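Local coordinates for protein polycyclic ketone monooxygenase (Myceliophthora thermophila, PDB 5MQ6) that inserts one oxygen atom beside the carbonyl of various ketones, polycyclic ones especially, using FAD and NADPH to make esters or lactones, at residues 237-250 with 468-480. Sequence-based numbering, arbitrary orientation.
Sequences LETFTGPVFHTARW and PLDILVLSTGYVT. With NDP (NADPH dihydro-nicotinamide-adenine-dinucleotide phosphate), chain C.
His-246 meets Leu-474 O along its inner half, beginning with CB at 3.8 Å. CG is held anti to the backbone N (chi1 -166°), and the same oxygen lies 3.3 Å above one face of the ring, toward its rim. ND1 accepts the amide of Ala-248 almost exactly in the ring plane, which leaves NE2 as the donor nitrogen. CD2 passes 3.8 Å from Thr-476 OG1, itself hydrogen-bonded to Gln-230 O. At the tip, NE2 gives a weak, bent hydrogen bond to Gly-477 O (2.8 Å, 128°), with Gln-230 O as a second weak acceptor, and the edge of the ring is turned to the face of the Tyr-478 ring, T-shaped, planes at 66°. Strands 244-246 and 471-474 run parallel here, the former at the edge of the parallel sheet of the Rossmann-type NADPH domain; Leu-472 N bonds Pro-243 O, Phe-245 N Leu-472 O, Leu-474 N Phe-245 O and, just past the strand, Thr-247 N Leu-474 O. Replacing His-246 by an alanine is likely to leave the Ala-248 amide and Gly-477 O without their ring partner and open a gap beside the Tyr-478 face. Past the histidine tip, Gly-477 CA lies 3.2 Å from NDP O3, which bridges the two phosphates, while one water links Thr-247 OG1 and Tyr-478 OH, the latter also hydrogen-bonded to Asn-125 OD1.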
loop_
_atom_site.group_PDB
_atom_site.type_symbol
_atom_site.label_atom_id
_atom_site.label_comp_id
_atom_site.label_asym_id
_atom_site.label_seq_id
_atom_site.Cartn_x
_atom_site.Cartn_y
_atom_site.Cartn_z
ATOM N N LEU A 237 1.475 2.719 27.226
ATOM C CA LEU A 237 0.417 3.271 26.336
ATOM C C LEU A 237 -0.973 2.711 26.672
ATOM O O LEU A 237 -2.001 3.399 26.616
ATOM C CB LEU A 237 0.767 3.034 24.854
ATOM C CG LEU A 237 -0.098 3.746 23.790
ATOM C CD1 LEU A 237 -0.127 5.286 23.926
ATOM C CD2 LEU A 237 0.336 3.326 22.368
ATOM N N GLU A 238 -0.989 1.431 27.011
ATOM C CA GLU A 238 -2.185 0.747 27.492
ATOM C C GLU A 238 -2.940 1.543 28.559
ATOM O O GLU A 238 -4.160 1.514 28.579
ATOM C CB GLU A 238 -1.758 -0.595 28.039
ATOM C CG GLU A 238 -0.633 -0.497 29.079
ATOM C CD GLU A 238 0.534 -1.430 28.794
ATOM O OE1 GLU A 238 0.251 -2.624 28.536
ATOM O OE2 GLU A 238 1.724 -0.990 28.836
ATOM N N THR A 239 -2.200 2.300 29.380
ATOM C CA THR A 239 -2.695 3.000 30.598
ATOM C C THR A 239 -3.321 4.378 30.359
ATOM O O THR A 239 -4.068 4.875 31.226
ATOM C CB THR A 239 -1.565 3.254 31.632
ATOM O OG1 THR A 239 -0.799 4.402 31.246
ATOM C CG2 THR A 239 -0.627 2.087 31.759
ATOM N N PHE A 240 -2.991 5.031 29.243
ATOM C CA PHE A 240 -3.645 6.309 28.919
ATOM C C PHE A 240 -5.154 6.162 29.090
ATOM O O PHE A 240 -5.755 5.253 28.544
ATOM C CB PHE A 240 -3.328 6.776 27.484
ATOM C CG PHE A 240 -4.050 8.024 27.105
ATOM C CD1 PHE A 240 -3.639 9.263 27.628
ATOM C CD2 PHE A 240 -5.173 7.998 26.259
ATOM C CE1 PHE A 240 -4.334 10.437 27.308
ATOM C CE2 PHE A 240 -5.863 9.182 25.921
ATOM C CZ PHE A 240 -5.443 10.406 26.456
ATOM N N THR A 241 -5.790 7.045 29.833
ATOM C CA THR A 241 -7.191 6.807 30.176
ATOM C C THR A 241 -8.207 7.499 29.280
ATOM O O THR A 241 -9.374 7.215 29.357
ATOM C CB THR A 241 -7.456 7.184 31.640
ATOM O OG1 THR A 241 -7.546 8.606 31.756
ATOM C CG2 THR A 241 -6.353 6.697 32.498
ATOM N N GLY A 242 -7.795 8.429 28.447
ATOM C CA GLY A 242 -8.744 9.071 27.508
ATOM C C GLY A 242 -9.025 8.197 26.267
ATOM O O GLY A 242 -8.344 7.191 26.048
ATOM N N PRO A 243 -10.043 8.549 25.469
ATOM C CA PRO A 243 -10.323 7.839 24.230
ATOM C C PRO A 243 -9.097 7.838 23.232
ATOM O O PRO A 243 -8.406 8.840 23.037
ATOM C CB PRO A 243 -11.576 8.549 23.665
ATOM C CG PRO A 243 -12.008 9.588 24.618
ATOM C CD PRO A 243 -11.044 9.574 25.792
ATOM N N VAL A 244 -8.797 6.680 22.665
ATOM C CA VAL A 244 -7.686 6.450 21.767
ATOM C C VAL A 244 -8.300 5.716 20.567
ATOM O O VAL A 244 -9.226 4.859 20.738
ATOM C CB VAL A 244 -6.625 5.499 22.306
ATOM C CG1 VAL A 244 -5.365 5.559 21.460
ATOM C CG2 VAL A 244 -6.260 5.836 23.690
ATOM N N PHE A 245 -7.758 6.020 19.379
ATOM C CA PHE A 245 -8.136 5.338 18.192
ATOM C C PHE A 245 -7.068 5.509 17.139
ATOM O O PHE A 245 -6.241 6.406 17.252
ATOM C CB PHE A 245 -9.526 5.764 17.670
ATOM C CG PHE A 245 -9.723 7.226 17.518
ATOM C CD1 PHE A 245 -9.422 7.862 16.325
ATOM C CD2 PHE A 245 -10.267 7.967 18.565
ATOM C CE1 PHE A 245 -9.636 9.215 16.185
ATOM C CE2 PHE A 245 -10.468 9.300 18.438
ATOM C CZ PHE A 245 -10.159 9.938 17.244
ATOM N N HIS A 246 -7.063 4.594 16.166
ATOM C CA HIS A 246 -6.108 4.653 15.061
ATOM C C HIS A 246 -6.831 5.320 13.900
ATOM O O HIS A 246 -8.033 5.247 13.769
ATOM C CB HIS A 246 -5.533 3.243 14.772
ATOM C CG HIS A 246 -4.306 3.213 13.894
ATOM N ND1 HIS A 246 -4.353 3.492 12.551
ATOM C CD2 HIS A 246 -3.038 2.794 14.133
ATOM C CE1 HIS A 246 -3.153 3.348 12.012
ATOM N NE2 HIS A 246 -2.335 2.899 12.945
ATOM N N THR A 247 -6.120 6.074 13.089
ATOM C CA THR A 247 -6.732 6.755 11.959
ATOM C C THR A 247 -7.422 5.807 10.987
ATOM O O THR A 247 -8.387 6.157 10.262
ATOM C CB THR A 247 -5.616 7.540 11.195
ATOM O OG1 THR A 247 -4.506 6.683 10.835
ATOM C CG2 THR A 247 -5.033 8.617 12.107
ATOM N N ALA A 248 -6.859 4.605 10.893
ATOM C CA ALA A 248 -7.410 3.553 10.000
ATOM C C ALA A 248 -8.702 2.925 10.596
ATOM O O ALA A 248 -9.435 2.221 9.915
ATOM C CB ALA A 248 -6.357 2.510 9.732
ATOM N N ARG A 249 -8.970 3.196 11.878
ATOM C CA ARG A 249 -10.287 2.838 12.464
ATOM C C ARG A 249 -10.901 4.058 13.223
ATOM O O ARG A 249 -11.061 4.025 14.493
ATOM C CB ARG A 249 -10.121 1.599 13.352
ATOM C CG ARG A 249 -9.348 0.443 12.722
ATOM C CD ARG A 249 -10.220 -0.411 11.762
ATOM N NE ARG A 249 -9.459 -1.599 11.235
ATOM C CZ ARG A 249 -8.635 -1.606 10.195
ATOM N NH1 ARG A 249 -8.384 -0.517 9.528
ATOM N NH2 ARG A 249 -8.025 -2.745 9.809
ATOM N N TRP A 250 -11.259 5.103 12.445
ATOM C CA TRP A 250 -11.641 6.384 13.041
ATOM C C TRP A 250 -12.912 6.305 13.910
ATOM O O TRP A 250 -13.922 5.779 13.486
ATOM C CB TRP A 250 -11.900 7.389 12.007
ATOM C CG TRP A 250 -11.982 8.827 12.547
ATOM C CD1 TRP A 250 -13.107 9.526 12.818
ATOM C CD2 TRP A 250 -10.880 9.716 12.814
ATOM N NE1 TRP A 250 -12.797 10.777 13.232
ATOM C CE2 TRP A 250 -11.439 10.927 13.261
ATOM C CE3 TRP A 250 -9.479 9.591 12.714
ATOM C CZ2 TRP A 250 -10.650 12.035 13.604
ATOM C CZ3 TRP A 250 -8.687 10.664 13.017
ATOM C CH2 TRP A 250 -9.267 11.887 13.480
ATOM N N PRO A 468 -0.145 16.409 28.733
ATOM C CA PRO A 468 -1.451 15.837 29.045
ATOM C C PRO A 468 -2.365 15.863 27.851
ATOM O O PRO A 468 -2.354 16.853 27.161
ATOM C CB PRO A 468 -2.007 16.821 30.090
ATOM C CG PRO A 468 -0.814 17.455 30.668
ATOM C CD PRO A 468 0.062 17.660 29.490
ATOM N N LEU A 469 -3.168 14.829 27.626
ATOM C CA LEU A 469 -4.168 14.865 26.555
ATOM C C LEU A 469 -5.485 14.337 27.009
ATOM O O LEU A 469 -5.540 13.455 27.862
ATOM C CB LEU A 469 -3.768 14.002 25.341
ATOM C CG LEU A 469 -2.570 14.342 24.456
ATOM C CD1 LEU A 469 -2.420 15.842 24.179
ATOM C CD2 LEU A 469 -1.300 13.807 25.055
ATOM N N ASP A 470 -6.531 14.846 26.365
ATOM C CA ASP A 470 -7.896 14.311 26.450
ATOM C C ASP A 470 -8.142 13.135 25.489
ATOM O O ASP A 470 -8.612 12.100 25.916
ATOM C CB ASP A 470 -8.890 15.404 26.109
ATOM C CG ASP A 470 -8.784 16.560 27.053
ATOM O OD1 ASP A 470 -8.396 16.317 28.230
ATOM O OD2 ASP A 470 -9.063 17.694 26.606
ATOM N N ILE A 471 -7.840 13.324 24.205
ATOM C CA ILE A 471 -8.142 12.338 23.171
ATOM C C ILE A 471 -6.840 12.064 22.451
ATOM O O ILE A 471 -6.166 13.019 22.109
ATOM C CB ILE A 471 -9.150 12.947 22.203
ATOM C CG1 ILE A 471 -10.501 13.112 22.881
ATOM C CG2 ILE A 471 -9.271 12.131 20.915
ATOM C CD1 ILE A 471 -11.457 14.038 22.143
ATOM N N LEU A 472 -6.495 10.790 22.210
ATOM C CA LEU A 472 -5.262 10.423 21.495
ATOM C C LEU A 472 -5.557 9.727 20.164
ATOM O O LEU A 472 -6.284 8.717 20.102
ATOM C CB LEU A 472 -4.401 9.529 22.352
ATOM C CG LEU A 472 -3.068 9.033 21.742
ATOM C CD1 LEU A 472 -2.028 10.115 21.501
ATOM C CD2 LEU A 472 -2.436 7.975 22.606
ATOM N N VAL A 473 -4.978 10.259 19.106
ATOM C CA VAL A 473 -5.099 9.711 17.738
ATOM C C VAL A 473 -3.781 9.098 17.312
ATOM O O VAL A 473 -2.762 9.725 17.436
ATOM C CB VAL A 473 -5.424 10.830 16.719
ATOM C CG1 VAL A 473 -5.712 10.264 15.342
ATOM C CG2 VAL A 473 -6.625 11.634 17.179
ATOM N N LEU A 474 -3.833 7.853 16.848
ATOM C CA LEU A 474 -2.679 7.068 16.455
ATOM C C LEU A 474 -2.690 7.015 14.926
ATOM O O LEU A 474 -3.545 6.412 14.276
ATOM C CB LEU A 474 -2.706 5.665 17.058
ATOM C CG LEU A 474 -2.741 5.552 18.606
ATOM C CD1 LEU A 474 -2.681 4.079 19.064
ATOM C CD2 LEU A 474 -1.641 6.349 19.296
ATOM N N SER A 475 -1.768 7.771 14.364
ATOM C CA SER A 475 -1.556 7.854 12.937
ATOM C C SER A 475 -0.157 7.275 12.724
ATOM O O SER A 475 0.745 7.920 12.136
ATOM C CB SER A 475 -1.644 9.317 12.557
ATOM O OG SER A 475 -1.112 9.483 11.337
ATOM N N THR A 476 0.014 6.056 13.245
ATOM C CA THR A 476 1.286 5.401 13.326
ATOM C C THR A 476 1.427 4.302 12.244
ATOM O O THR A 476 2.409 3.534 12.216
ATOM C CB THR A 476 1.489 4.862 14.728
ATOM O OG1 THR A 476 0.249 4.327 15.187
ATOM C CG2 THR A 476 1.867 6.032 15.651
ATOM N N GLY A 477 0.485 4.250 11.327
ATOM C CA GLY A 477 0.737 3.539 10.123
ATOM C C GLY A 477 0.346 2.081 10.266
ATOM O O GLY A 477 -0.464 1.750 11.131
ATOM N N TYR A 478 0.898 1.257 9.376
ATOM C CA TYR A 478 0.500 -0.146 9.115
ATOM C C TYR A 478 1.720 -0.997 9.064
ATOM O O TYR A 478 2.788 -0.526 8.730
ATOM C CB TYR A 478 -0.170 -0.291 7.727
ATOM C CG TYR A 478 -1.286 0.673 7.544
ATOM C CD1 TYR A 478 -1.015 2.022 7.285
ATOM C CD2 TYR A 478 -2.651 0.271 7.694
ATOM C CE1 TYR A 478 -2.062 2.960 7.150
ATOM C CE2 TYR A 478 -3.714 1.215 7.538
ATOM C CZ TYR A 478 -3.416 2.568 7.275
ATOM O OH TYR A 478 -4.413 3.537 7.103
ATOM N N VAL A 479 1.561 -2.296 9.290
ATOM C CA VAL A 479 2.687 -3.232 9.049
ATOM C C VAL A 479 3.275 -2.980 7.634
ATOM O O VAL A 479 2.527 -2.837 6.642
ATOM C CB VAL A 479 2.291 -4.720 9.208
ATOM C CG1 VAL A 479 3.455 -5.674 8.841
ATOM C CG2 VAL A 479 1.837 -4.990 10.633
ATOM N N THR A 480 4.610 -2.877 7.583
ATOM C CA THR A 480 5.258 -2.606 6.333
ATOM C C THR A 480 4.815 -3.546 5.141
ATOM O O THR A 480 4.558 -4.745 5.344
ATOM C CB THR A 480 6.796 -2.596 6.484
ATOM O OG1 THR A 480 7.364 -2.355 5.214
ATOM C CG2 THR A 480 7.365 -3.915 6.987
HETATM P PA NDP C . 3.180 6.012 8.123
HETATM O O1A NDP C . 3.771 4.621 8.541
HETATM O O2A NDP C . 3.518 6.688 6.817
HETATM O O5B NDP C . 3.416 6.999 9.368
HETATM C C5B NDP C . 3.426 6.565 10.712
HETATM C C4B NDP C . 3.966 7.761 11.468
HETATM O O4B NDP C . 4.062 7.448 12.883
HETATM C C3B NDP C . 5.359 8.159 10.967
HETATM O O3B NDP C . 5.388 9.580 10.740
HETATM C C2B NDP C . 6.219 7.664 12.109
HETATM O O2B NDP C . 7.507 8.335 12.225
HETATM C C1B NDP C . 5.322 7.871 13.309
HETATM N N9A NDP C . 5.797 7.092 14.454
HETATM C C8A NDP C . 6.078 5.750 14.515
HETATM N N7A NDP C . 6.530 5.407 15.737
HETATM C C5A NDP C . 6.528 6.573 16.432
HETATM C C6A NDP C . 6.921 6.944 17.785
HETATM N N6A NDP C . 7.378 5.986 18.582
HETATM N N1A NDP C . 6.788 8.238 18.146
HETATM C C2A NDP C . 6.324 9.222 17.312
HETATM N N3A NDP C . 5.956 8.984 16.042
HETATM C C4A NDP C . 6.053 7.684 15.593
HETATM O O3 NDP C . 1.587 5.938 8.110
HETATM P PN NDP C . 0.457 6.861 7.353
HETATM O O1N NDP C . -0.909 6.265 7.821
HETATM O O2N NDP C . 0.677 8.335 7.610
HETATM O O5D NDP C . 0.677 6.587 5.773
HETATM C C5D NDP C . 0.724 5.191 5.318
HETATM C C4D NDP C . 0.582 5.096 3.810
HETATM O O4D NDP C . -0.760 5.441 3.399
HETATM C C3D NDP C . 1.398 6.203 3.137
HETATM O O3D NDP C . 2.869 6.098 3.235
HETATM C C2D NDP C . 0.709 6.312 1.761
HETATM O O2D NDP C . 1.108 5.213 0.879
HETATM C C1D NDP C . -0.758 6.297 2.190
HETATM P P2B NDP C . 8.790 7.718 11.447
HETATM O O1X NDP C . 8.736 6.213 11.747
HETATM O O2X NDP C . 10.042 8.285 12.081
HETATM O O3X NDP C . 8.692 8.182 9.987
HETATM O O HOH W 1 -4.804 5.775 8.415
#